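Malonyl CoA-acyl carrier protein transacylase (PDB 3G87) probably transfers the malonyl group of malonyl-CoA to holo-acyl carrier protein, releasing coenzyme A. Local coordinates at residues A124-A135 / V184-F195; N156-V164 / L283-T291. One frame throughout, in Å; residues are numbered along the deposited sequence.

Contacts 1 and 2 both involve one antiparallel sheet, the small ferredoxin-like part of the acyltransferase fold, and their centres lie about 17 Å apart. Contact 1 joins strand 127-133 to the outermost strand 185-188; contact 2 sets the hairpin of strands 153-159 and 162-168 against helix 279-289. Between them, strands 127-133 and 162-168 are neighbours: Ile-132 N lies 2.7 Å from Leu-163 O and Asn-134 N lies 2.8 Å from Ser-161 O, both probable hydrogen bonds. Each contact also approaches the likely nucleophile elbow around Ser-92: Phe-195 of contact 1 lies near it without touching, and Asn-158 of contact 2 accepts a hydrogen bond from His-91.

Contact 1 (A124-A135 / V184-F195); sequences ARDGAMAAIVNA and VRYLRLNTSGAF
Met-129 crosses Phe-195 at about a right angle, and its unbranched chain can thread between Leu-189, Thr-191 and Phe-195. CB meets Leu-189 CD1 at 4.0 Å. With CG anti to the carbonyl carbon (chi1 -51°), CG passes 3.5 Å from Gly-193 O. SD then reaches Thr-191 CG2 at 3.8 Å and packs on Phe-195 CB at 3.6 Å; it lies 4.8 Å from the centroid of the Phe-195 ring, oblique to it, a Met-aromatic contact. A bend at chi3 of 76° carries CE back to Phe-195 CB and O. Leu-189 N donates to Met-129 O. Paired bonds join Ala-131 to Leu-187 and Val-133 to Arg-185. The small Ala-130 lets the Tyr-186 ring lie close, CB to CE1 3.6 Å, while Ile-132 CD1 touches CD1 of that ring; the Tyr-186 hydroxyl bonds to Ile-172 O. At the other end Gly-127 N donates to Ser-192 O at 2.9 Å, from above the carbonyl plane. Gly-127 CA lies 3.6 Å from Ala-194 N, the backbones meeting closely with no side chain between. Thr-191 OG1 accepts from Gly-193 N, an ST turn in the loop leaving the edge strand of this antiparallel, ferredoxin-like subdomain.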
loop_
_atom_site.group_PDB
_atom_site.type_symbol
_atom_site.label_atom_id
_atom_site.label_comp_id
_atom_site.label_asym_id
_atom_site.label_seq_id
_atom_site.Cartn_x
_atom_site.Cartn_y
_atom_site.Cartn_z
ATOM N N ALA A 124 -6.095 -12.033 11.444
ATOM C CA ALA A 124 -5.140 -11.669 12.464
ATOM C C ALA A 124 -5.794 -11.006 13.656
ATOM O O ALA A 124 -6.396 -10.005 13.521
ATOM C CB ALA A 124 -4.073 -10.748 11.895
ATOM N N ARG A 125 -5.656 -11.582 14.829
ATOM C CA ARG A 125 -6.181 -10.975 16.022
ATOM C C ARG A 125 -5.062 -10.478 16.844
ATOM O O ARG A 125 -3.969 -10.885 16.681
ATOM C CB ARG A 125 -6.945 -11.955 16.860
ATOM C CG ARG A 125 -8.237 -12.318 16.313
ATOM C CD ARG A 125 -9.192 -11.259 16.382
ATOM N NE ARG A 125 -10.355 -11.688 15.646
ATOM C CZ ARG A 125 -10.821 -11.070 14.577
ATOM N NH1 ARG A 125 -10.209 -9.988 14.140
ATOM N NH2 ARG A 125 -11.889 -11.535 13.965
ATOM N N ASP A 126 -5.357 -9.567 17.727
ATOM C CA ASP A 126 -4.403 -9.219 18.738
ATOM C C ASP A 126 -3.180 -8.381 18.334
ATOM O O ASP A 126 -2.361 -8.142 19.114
ATOM C CB ASP A 126 -4.039 -10.485 19.504
ATOM C CG ASP A 126 -5.209 -11.035 20.325
ATOM O OD1 ASP A 126 -5.988 -10.250 20.861
ATOM O OD2 ASP A 126 -5.372 -12.252 20.437
ATOM N N GLY A 127 -3.126 -7.882 17.124
ATOM C CA GLY A 127 -2.067 -6.948 16.747
ATOM C C GLY A 127 -2.585 -5.535 16.573
ATOM O O GLY A 127 -3.813 -5.280 16.653
ATOM N N ALA A 128 -1.655 -4.616 16.331
ATOM C CA ALA A 128 -1.943 -3.234 16.122
ATOM C C ALA A 128 -0.779 -2.535 15.374
ATOM O O ALA A 128 0.323 -3.122 15.189
ATOM C CB ALA A 128 -2.159 -2.590 17.433
ATOM N N MET A 129 -1.017 -1.267 14.999
ATOM C CA MET A 129 -0.030 -0.413 14.330
ATOM C C MET A 129 -0.216 1.046 14.761
ATOM O O MET A 129 -1.310 1.438 15.169
ATOM C CB MET A 129 -0.194 -0.498 12.807
ATOM C CG MET A 129 -0.237 -1.933 12.216
ATOM S SD MET A 129 -0.649 -1.908 10.455
ATOM C CE MET A 129 0.880 -1.364 9.684
ATOM N N ALA A 130 0.837 1.841 14.640
ATOM C CA ALA A 130 0.829 3.229 15.013
ATOM C C ALA A 130 1.867 3.915 14.190
ATOM O O ALA A 130 2.915 3.372 13.917
ATOM C CB ALA A 130 1.127 3.392 16.461
ATOM N N ALA A 131 1.564 5.119 13.755
ATOM C CA ALA A 131 2.458 5.845 12.924
ATOM C C ALA A 131 3.209 6.771 13.849
ATOM O O ALA A 131 2.596 7.389 14.768
ATOM C CB ALA A 131 1.677 6.645 11.883
ATOM N N ILE A 132 4.516 6.866 13.627
ATOM C CA ILE A 132 5.377 7.703 14.462
ATOM C C ILE A 132 5.914 8.822 13.608
ATOM O O ILE A 132 6.355 8.596 12.482
ATOM C CB ILE A 132 6.557 6.911 15.064
ATOM C CG1 ILE A 132 6.116 5.555 15.654
ATOM C CG2 ILE A 132 7.346 7.751 16.066
ATOM C CD1 ILE A 132 4.970 5.607 16.588
ATOM N N VAL A 133 5.855 10.040 14.127
ATOM C CA VAL A 133 6.340 11.200 13.390
ATOM C C VAL A 133 7.495 11.837 14.161
ATOM O O VAL A 133 7.411 12.019 15.377
ATOM C CB VAL A 133 5.153 12.186 13.023
ATOM C CG1 VAL A 133 4.394 12.659 14.273
ATOM C CG2 VAL A 133 5.635 13.376 12.234
ATOM N N ASN A 134 8.593 12.093 13.451
ATOM C CA ASN A 134 9.770 12.870 13.936
ATOM C C ASN A 134 10.793 12.132 14.809
ATOM O O ASN A 134 11.571 12.741 15.561
ATOM C CB ASN A 134 9.382 14.242 14.516
ATOM C CG ASN A 134 8.801 15.157 13.472
ATOM O OD1 ASN A 134 7.717 15.734 13.665
ATOM N ND2 ASN A 134 9.504 15.290 12.344
ATOM N N ALA A 135 10.801 10.809 14.656
ATOM C CA ALA A 135 11.886 9.983 15.137
ATOM C C ALA A 135 12.507 9.260 13.933
ATOM O O ALA A 135 11.815 8.904 12.972
ATOM C CB ALA A 135 11.376 8.992 16.199
ATOM N N VAL A 184 8.513 14.461 18.288
ATOM C CA VAL A 184 7.938 13.134 18.173
ATOM C C VAL A 184 6.472 13.027 18.513
ATOM O O VAL A 184 6.076 13.384 19.578
ATOM C CB VAL A 184 8.719 12.172 19.046
ATOM C CG1 VAL A 184 8.412 10.793 18.705
ATOM C CG2 VAL A 184 10.158 12.409 18.893
ATOM N N ARG A 185 5.681 12.516 17.580
ATOM C CA ARG A 185 4.243 12.277 17.787
ATOM C C ARG A 185 3.829 10.839 17.448
ATOM O O ARG A 185 4.536 10.123 16.745
ATOM C CB ARG A 185 3.397 13.277 16.989
ATOM C CG ARG A 185 3.374 14.747 17.519
ATOM C CD ARG A 185 2.325 15.676 16.762
ATOM N NE ARG A 185 2.674 15.975 15.356
ATOM C CZ ARG A 185 1.852 15.844 14.299
ATOM N NH1 ARG A 185 0.578 15.447 14.455
ATOM N NH2 ARG A 185 2.301 16.130 13.071
ATOM N N TYR A 186 2.698 10.421 17.979
ATOM C CA TYR A 186 2.227 9.061 17.858
ATOM C C TYR A 186 0.787 8.980 17.456
ATOM O O TYR A 186 -0.015 9.655 17.967
ATOM C CB TYR A 186 2.476 8.324 19.167
ATOM C CG TYR A 186 1.812 6.993 19.398
ATOM C CD1 TYR A 186 2.538 5.832 19.417
ATOM C CD2 TYR A 186 0.491 6.915 19.680
ATOM C CE1 TYR A 186 1.969 4.658 19.673
ATOM C CE2 TYR A 186 -0.088 5.747 19.926
ATOM C CZ TYR A 186 0.649 4.607 19.924
ATOM O OH TYR A 186 0.039 3.430 20.167
ATOM N N LEU A 187 0.474 8.117 16.527
ATOM C CA LEU A 187 -0.903 7.892 16.136
ATOM C C LEU A 187 -1.291 6.442 16.002
ATOM O O LEU A 187 -0.830 5.777 15.161
ATOM C CB LEU A 187 -1.230 8.697 14.879
ATOM C CG LEU A 187 -2.630 8.741 14.271
ATOM C CD1 LEU A 187 -3.732 9.203 15.208
ATOM C CD2 LEU A 187 -2.667 9.461 12.933
ATOM N N ARG A 188 -2.167 5.978 16.860
ATOM C CA ARG A 188 -2.737 4.653 16.755
ATOM C C ARG A 188 -3.576 4.525 15.506
ATOM O O ARG A 188 -4.348 5.404 15.186
ATOM C CB ARG A 188 -3.581 4.289 17.965
ATOM C CG ARG A 188 -4.149 2.888 17.930
ATOM C CD ARG A 188 -3.352 1.906 18.699
ATOM N NE ARG A 188 -3.808 0.526 18.732
ATOM C CZ ARG A 188 -3.995 -0.153 19.847
ATOM N NH1 ARG A 188 -3.802 0.424 21.003
ATOM N NH2 ARG A 188 -4.382 -1.395 19.815
ATOM N N LEU A 189 -3.421 3.421 14.796
ATOM C CA LEU A 189 -4.123 3.230 13.555
ATOM C C LEU A 189 -5.229 2.251 13.748
ATOM O O LEU A 189 -5.282 1.570 14.719
ATOM C CB LEU A 189 -3.207 2.756 12.445
ATOM C CG LEU A 189 -1.908 3.446 12.112
ATOM C CD1 LEU A 189 -1.328 2.825 10.927
ATOM C CD2 LEU A 189 -2.087 4.868 11.879
ATOM N N ASN A 190 -6.119 2.190 12.782
ATOM C CA ASN A 190 -7.188 1.214 12.820
ATOM C C ASN A 190 -7.018 -0.146 12.210
ATOM O O ASN A 190 -7.132 -0.305 11.035
ATOM C CB ASN A 190 -8.440 1.821 12.321
ATOM C CG ASN A 190 -9.305 2.172 13.399
ATOM O OD1 ASN A 190 -10.142 1.397 13.801
ATOM N ND2 ASN A 190 -9.118 3.361 13.917
ATOM N N THR A 191 -6.782 -1.131 13.049
ATOM C CA THR A 191 -6.516 -2.515 12.643
ATOM C C THR A 191 -6.340 -3.405 13.862
ATOM O O THR A 191 -5.895 -2.954 14.921
ATOM C CB THR A 191 -5.257 -2.682 11.660
ATOM O OG1 THR A 191 -4.666 -3.987 11.830
ATOM C CG2 THR A 191 -4.188 -1.609 11.887
ATOM N N SER A 192 -6.650 -4.683 13.679
ATOM C CA SER A 192 -6.583 -5.702 14.720
ATOM C C SER A 192 -5.385 -6.620 14.391
ATOM O O SER A 192 -5.141 -7.683 15.049
ATOM C CB SER A 192 -7.904 -6.493 14.695
ATOM O OG SER A 192 -8.196 -7.134 15.931
ATOM N N GLY A 193 -4.634 -6.182 13.360
ATOM C CA GLY A 193 -3.435 -6.876 12.920
ATOM C C GLY A 193 -2.168 -6.031 12.933
ATOM O O GLY A 193 -2.162 -4.838 12.662
ATOM N N ALA A 194 -1.087 -6.710 13.254
ATOM C CA ALA A 194 0.245 -6.159 13.221
ATOM C C ALA A 194 0.681 -6.449 11.795
ATOM O O ALA A 194 1.322 -7.479 11.554
ATOM C CB ALA A 194 1.091 -6.935 14.190
ATOM N N PHE A 195 0.315 -5.564 10.864
ATOM C CA PHE A 195 0.534 -5.811 9.449
ATOM C C PHE A 195 1.980 -5.547 9.137
ATOM O O PHE A 195 2.611 -4.701 9.774
ATOM C CB PHE A 195 -0.369 -4.937 8.565
ATOM C CG PHE A 195 -1.868 -5.263 8.686
ATOM C CD1 PHE A 195 -2.300 -6.533 9.152
ATOM C CD2 PHE A 195 -2.846 -4.311 8.315
ATOM C CE1 PHE A 195 -3.676 -6.850 9.276
ATOM C CE2 PHE A 195 -4.232 -4.623 8.453
ATOM C CZ PHE A 195 -4.635 -5.890 8.910
HETATM O O HOH W 1 -7.849 -8.381 18.158
HETATM O O HOH W 2 -4.358 -0.783 15.685
#

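Contact 2 (N156-V164 / L283-T291); sequences NDNTPSQLV and LVHTIRRQT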
loop_
_atom_site.group_PDB
_atom_site.type_symbol
_atom_site.label_atom_id
_atom_site.label_comp_id
_atom_site.label_asym_id
_atom_site.label_seq_id
_atom_site.Cartn_x
_atom_site.Cartn_y
_atom_site.Cartn_z
ATOM N N ASN A 156 6.243 0.142 8.081
ATOM C CA ASN A 156 6.321 1.081 6.966
ATOM C C ASN A 156 7.489 2.022 7.177
ATOM O O ASN A 156 7.597 2.622 8.208
ATOM C CB ASN A 156 5.093 2.009 6.912
ATOM C CG ASN A 156 3.784 1.313 6.558
ATOM O OD1 ASN A 156 3.694 0.073 6.418
ATOM N ND2 ASN A 156 2.732 2.140 6.379
ATOM N N ASP A 157 8.361 2.194 6.197
ATOM C CA ASP A 157 9.270 3.302 6.272
ATOM C C ASP A 157 8.822 4.259 5.191
ATOM O O ASP A 157 9.105 4.049 4.012
ATOM C CB ASP A 157 10.709 2.864 6.048
ATOM C CG ASP A 157 11.646 4.053 5.906
ATOM O OD1 ASP A 157 11.338 5.183 6.408
ATOM O OD2 ASP A 157 12.674 3.867 5.243
ATOM N N ASN A 158 8.105 5.291 5.612
ATOM C CA ASN A 158 7.365 6.150 4.703
ATOM C C ASN A 158 8.104 7.416 4.241
ATOM O O ASN A 158 8.052 7.783 3.056
ATOM C CB ASN A 158 5.997 6.493 5.322
ATOM C CG ASN A 158 5.021 5.378 5.146
ATOM O OD1 ASN A 158 5.162 4.590 4.225
ATOM N ND2 ASN A 158 4.052 5.263 6.040
ATOM N N THR A 159 8.747 8.087 5.178
ATOM C CA THR A 159 9.644 9.228 4.887
ATOM C C THR A 159 10.637 9.201 6.012
ATOM O O THR A 159 10.367 8.527 6.999
ATOM C CB THR A 159 8.934 10.621 4.877
ATOM O OG1 THR A 159 8.838 11.131 6.215
ATOM C CG2 THR A 159 7.530 10.544 4.202
ATOM N N PRO A 160 11.720 9.929 5.943
ATOM C CA PRO A 160 12.680 9.857 7.024
ATOM C C PRO A 160 12.169 10.188 8.411
ATOM O O PRO A 160 12.723 9.702 9.372
ATOM C CB PRO A 160 13.761 10.778 6.561
ATOM C CG PRO A 160 13.663 10.685 5.120
ATOM C CD PRO A 160 12.264 10.696 4.829
ATOM N N SER A 161 11.096 10.937 8.495
ATOM C CA SER A 161 10.480 11.285 9.749
ATOM C C SER A 161 9.133 10.662 9.957
ATOM O O SER A 161 8.421 11.075 10.822
ATOM C CB SER A 161 10.314 12.768 9.842
ATOM O OG SER A 161 9.658 13.242 8.703
ATOM N N GLN A 162 8.791 9.667 9.164
ATOM C CA GLN A 162 7.496 9.042 9.257
ATOM C C GLN A 162 7.517 7.569 9.022
ATOM O O GLN A 162 7.739 7.132 7.954
ATOM C CB GLN A 162 6.502 9.709 8.338
ATOM C CG GLN A 162 6.370 11.185 8.548
ATOM C CD GLN A 162 5.682 11.852 7.420
ATOM O OE1 GLN A 162 6.257 12.653 6.738
ATOM N NE2 GLN A 162 4.458 11.487 7.197
ATOM N N LEU A 163 7.284 6.817 10.068
ATOM C CA LEU A 163 7.425 5.392 10.049
ATOM C C LEU A 163 6.284 4.835 10.815
ATOM O O LEU A 163 5.739 5.498 11.631
ATOM C CB LEU A 163 8.747 4.953 10.671
ATOM C CG LEU A 163 10.054 5.506 10.116
ATOM C CD1 LEU A 163 10.568 6.665 10.791
ATOM C CD2 LEU A 163 11.143 4.552 9.868
ATOM N N VAL A 164 5.932 3.601 10.501
ATOM C CA VAL A 164 4.885 2.861 11.151
ATOM C C VAL A 164 5.404 1.613 11.816
ATOM O O VAL A 164 6.151 0.885 11.278
ATOM C CB VAL A 164 3.751 2.486 10.172
ATOM C CG1 VAL A 164 2.562 2.001 10.873
ATOM C CG2 VAL A 164 3.429 3.572 9.321
ATOM N N LEU A 283 3.701 12.359 0.857
ATOM C CA LEU A 283 4.914 11.580 1.227
ATOM C C LEU A 283 6.039 11.865 0.271
ATOM O O LEU A 283 7.179 12.048 0.700
ATOM C CB LEU A 283 4.700 10.055 1.342
ATOM C CG LEU A 283 3.644 9.481 2.289
ATOM C CD1 LEU A 283 3.596 7.924 2.242
ATOM C CD2 LEU A 283 3.888 9.988 3.698
ATOM N N VAL A 284 5.721 11.932 -1.019
ATOM C CA VAL A 284 6.724 12.215 -2.018
ATOM C C VAL A 284 7.291 13.640 -1.848
ATOM O O VAL A 284 8.510 13.827 -1.924
ATOM C CB VAL A 284 6.219 11.985 -3.445
ATOM C CG1 VAL A 284 7.263 12.513 -4.454
ATOM C CG2 VAL A 284 5.926 10.509 -3.678
ATOM N N HIS A 285 6.446 14.632 -1.568
ATOM C CA HIS A 285 6.989 15.984 -1.343
ATOM C C HIS A 285 8.016 15.962 -0.210
ATOM O O HIS A 285 9.099 16.558 -0.328
ATOM C CB HIS A 285 5.915 17.071 -1.119
ATOM C CG HIS A 285 6.500 18.386 -0.689
ATOM N ND1 HIS A 285 7.358 19.121 -1.492
ATOM C CD2 HIS A 285 6.387 19.078 0.473
ATOM C CE1 HIS A 285 7.745 20.205 -0.843
ATOM N NE2 HIS A 285 7.175 20.201 0.353
ATOM N N THR A 286 7.700 15.223 0.849
ATOM C CA THR A 286 8.550 15.200 2.055
ATOM C C THR A 286 9.870 14.490 1.815
ATOM O O THR A 286 10.926 15.016 2.159
ATOM C CB THR A 286 7.819 14.610 3.280
ATOM O OG1 THR A 286 6.656 15.424 3.571
ATOM C CG2 THR A 286 8.771 14.563 4.492
ATOM N N ILE A 287 9.818 13.376 1.142
ATOM C CA ILE A 287 10.955 12.651 0.686
ATOM C C ILE A 287 11.892 13.513 -0.142
ATOM O O ILE A 287 13.037 13.600 0.156
ATOM C CB ILE A 287 10.531 11.353 -0.058
ATOM C CG1 ILE A 287 9.987 10.338 0.913
ATOM C CG2 ILE A 287 11.661 10.717 -0.686
ATOM C CD1 ILE A 287 8.922 9.607 0.430
ATOM N N ARG A 288 11.372 14.162 -1.169
ATOM C CA ARG A 288 12.140 15.053 -2.027
ATOM C C ARG A 288 12.754 16.256 -1.296
ATOM O O ARG A 288 13.845 16.610 -1.548
ATOM C CB ARG A 288 11.338 15.535 -3.246
ATOM C CG ARG A 288 10.909 14.465 -4.225
ATOM C CD ARG A 288 10.301 14.968 -5.494
ATOM N NE ARG A 288 11.322 15.101 -6.488
ATOM C CZ ARG A 288 11.170 15.088 -7.780
ATOM N NH1 ARG A 288 12.214 15.168 -8.483
ATOM N NH2 ARG A 288 10.039 15.027 -8.362
ATOM N N ARG A 289 12.041 16.846 -0.374
ATOM C CA ARG A 289 12.565 17.932 0.410
ATOM C C ARG A 289 13.740 17.489 1.254
ATOM O O ARG A 289 14.657 18.214 1.441
ATOM C CB ARG A 289 11.461 18.528 1.272
ATOM C CG ARG A 289 11.639 19.948 1.613
ATOM C CD ARG A 289 10.723 20.386 2.716
ATOM N NE ARG A 289 10.923 19.730 3.992
ATOM C CZ ARG A 289 10.043 18.926 4.566
ATOM N NH1 ARG A 289 8.915 18.685 3.953
ATOM N NH2 ARG A 289 10.294 18.367 5.744
ATOM N N GLN A 290 13.675 16.277 1.754
ATOM C CA GLN A 290 14.763 15.644 2.451
ATOM C C GLN A 290 15.577 15.055 1.295
ATOM O O GLN A 290 15.350 15.389 0.199
ATOM C CB GLN A 290 14.238 14.675 3.525
ATOM C CG GLN A 290 13.248 15.326 4.608
ATOM C CD GLN A 290 12.387 14.358 5.486
ATOM O OE1 GLN A 290 11.838 13.397 4.999
ATOM N NE2 GLN A 290 12.237 14.662 6.752
ATOM N N THR A 291 16.574 14.245 1.474
ATOM C CA THR A 291 17.260 13.791 0.258
ATOM C C THR A 291 17.977 14.897 -0.557
ATOM O O THR A 291 17.550 15.268 -1.648
ATOM C CB THR A 291 16.325 13.007 -0.739
ATOM O OG1 THR A 291 15.471 12.074 -0.070
ATOM C CG2 THR A 291 17.153 12.239 -1.661
#
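Thr-159, at the tip of a beta hairpin, packs against Leu-283, Thr-286 and Ile-287 on one side of helix 279-289. The hairpin carries a classic beta bulge, in which Asn-158 and Thr-159 both face Gln-162 and give their N-H groups to its carbonyl oxygen. The chain then reverses through a type I turn from Thr-159 to Gln-162, where the ring of Pro-160 suits the second position because it fixes phi near the required value.

Van der Waals contacts, methyl groups on both carbon and polar atoms, carry the meeting. Leu-283 divides its two methyls between neighbouring side chains: CD2 touches Thr-159 CG2 at 3.7 Å and Gln-162 NE2 at 3.8 Å, whereas CD1 rests against the side chain of Asn-158. Ile-287 sends CD1 to within 3.3 Å of Asn-158 O. Thr-286 turns CG2, anti to its backbone N, to the hairpin, meeting Thr-159 OG1 and Gln-162 OE1; its own hydroxyl bonds to Arg-282 O within the helix. Trp-251 of helix 251-264 touches both Asn-158 and Leu-283, tying a third element to this junction.

No hydrogen bond crosses between the segments; several polar groups bond within their own segment, and Asn-158 OD1 to His-91. Beyond the helix end, Thr-291 OG1 donates to Ile-287 O at 2.9 Å. In the hairpin, Thr-159 OG1 lies between its backbone N and carbonyl carbon (chi1 84°), which lets it accept from Ser-161 N at 3.2 Å as an ST turn. The same hydroxyl donates to Gln-162 OE1 at 3.0 Å, approaching from above the amide plane.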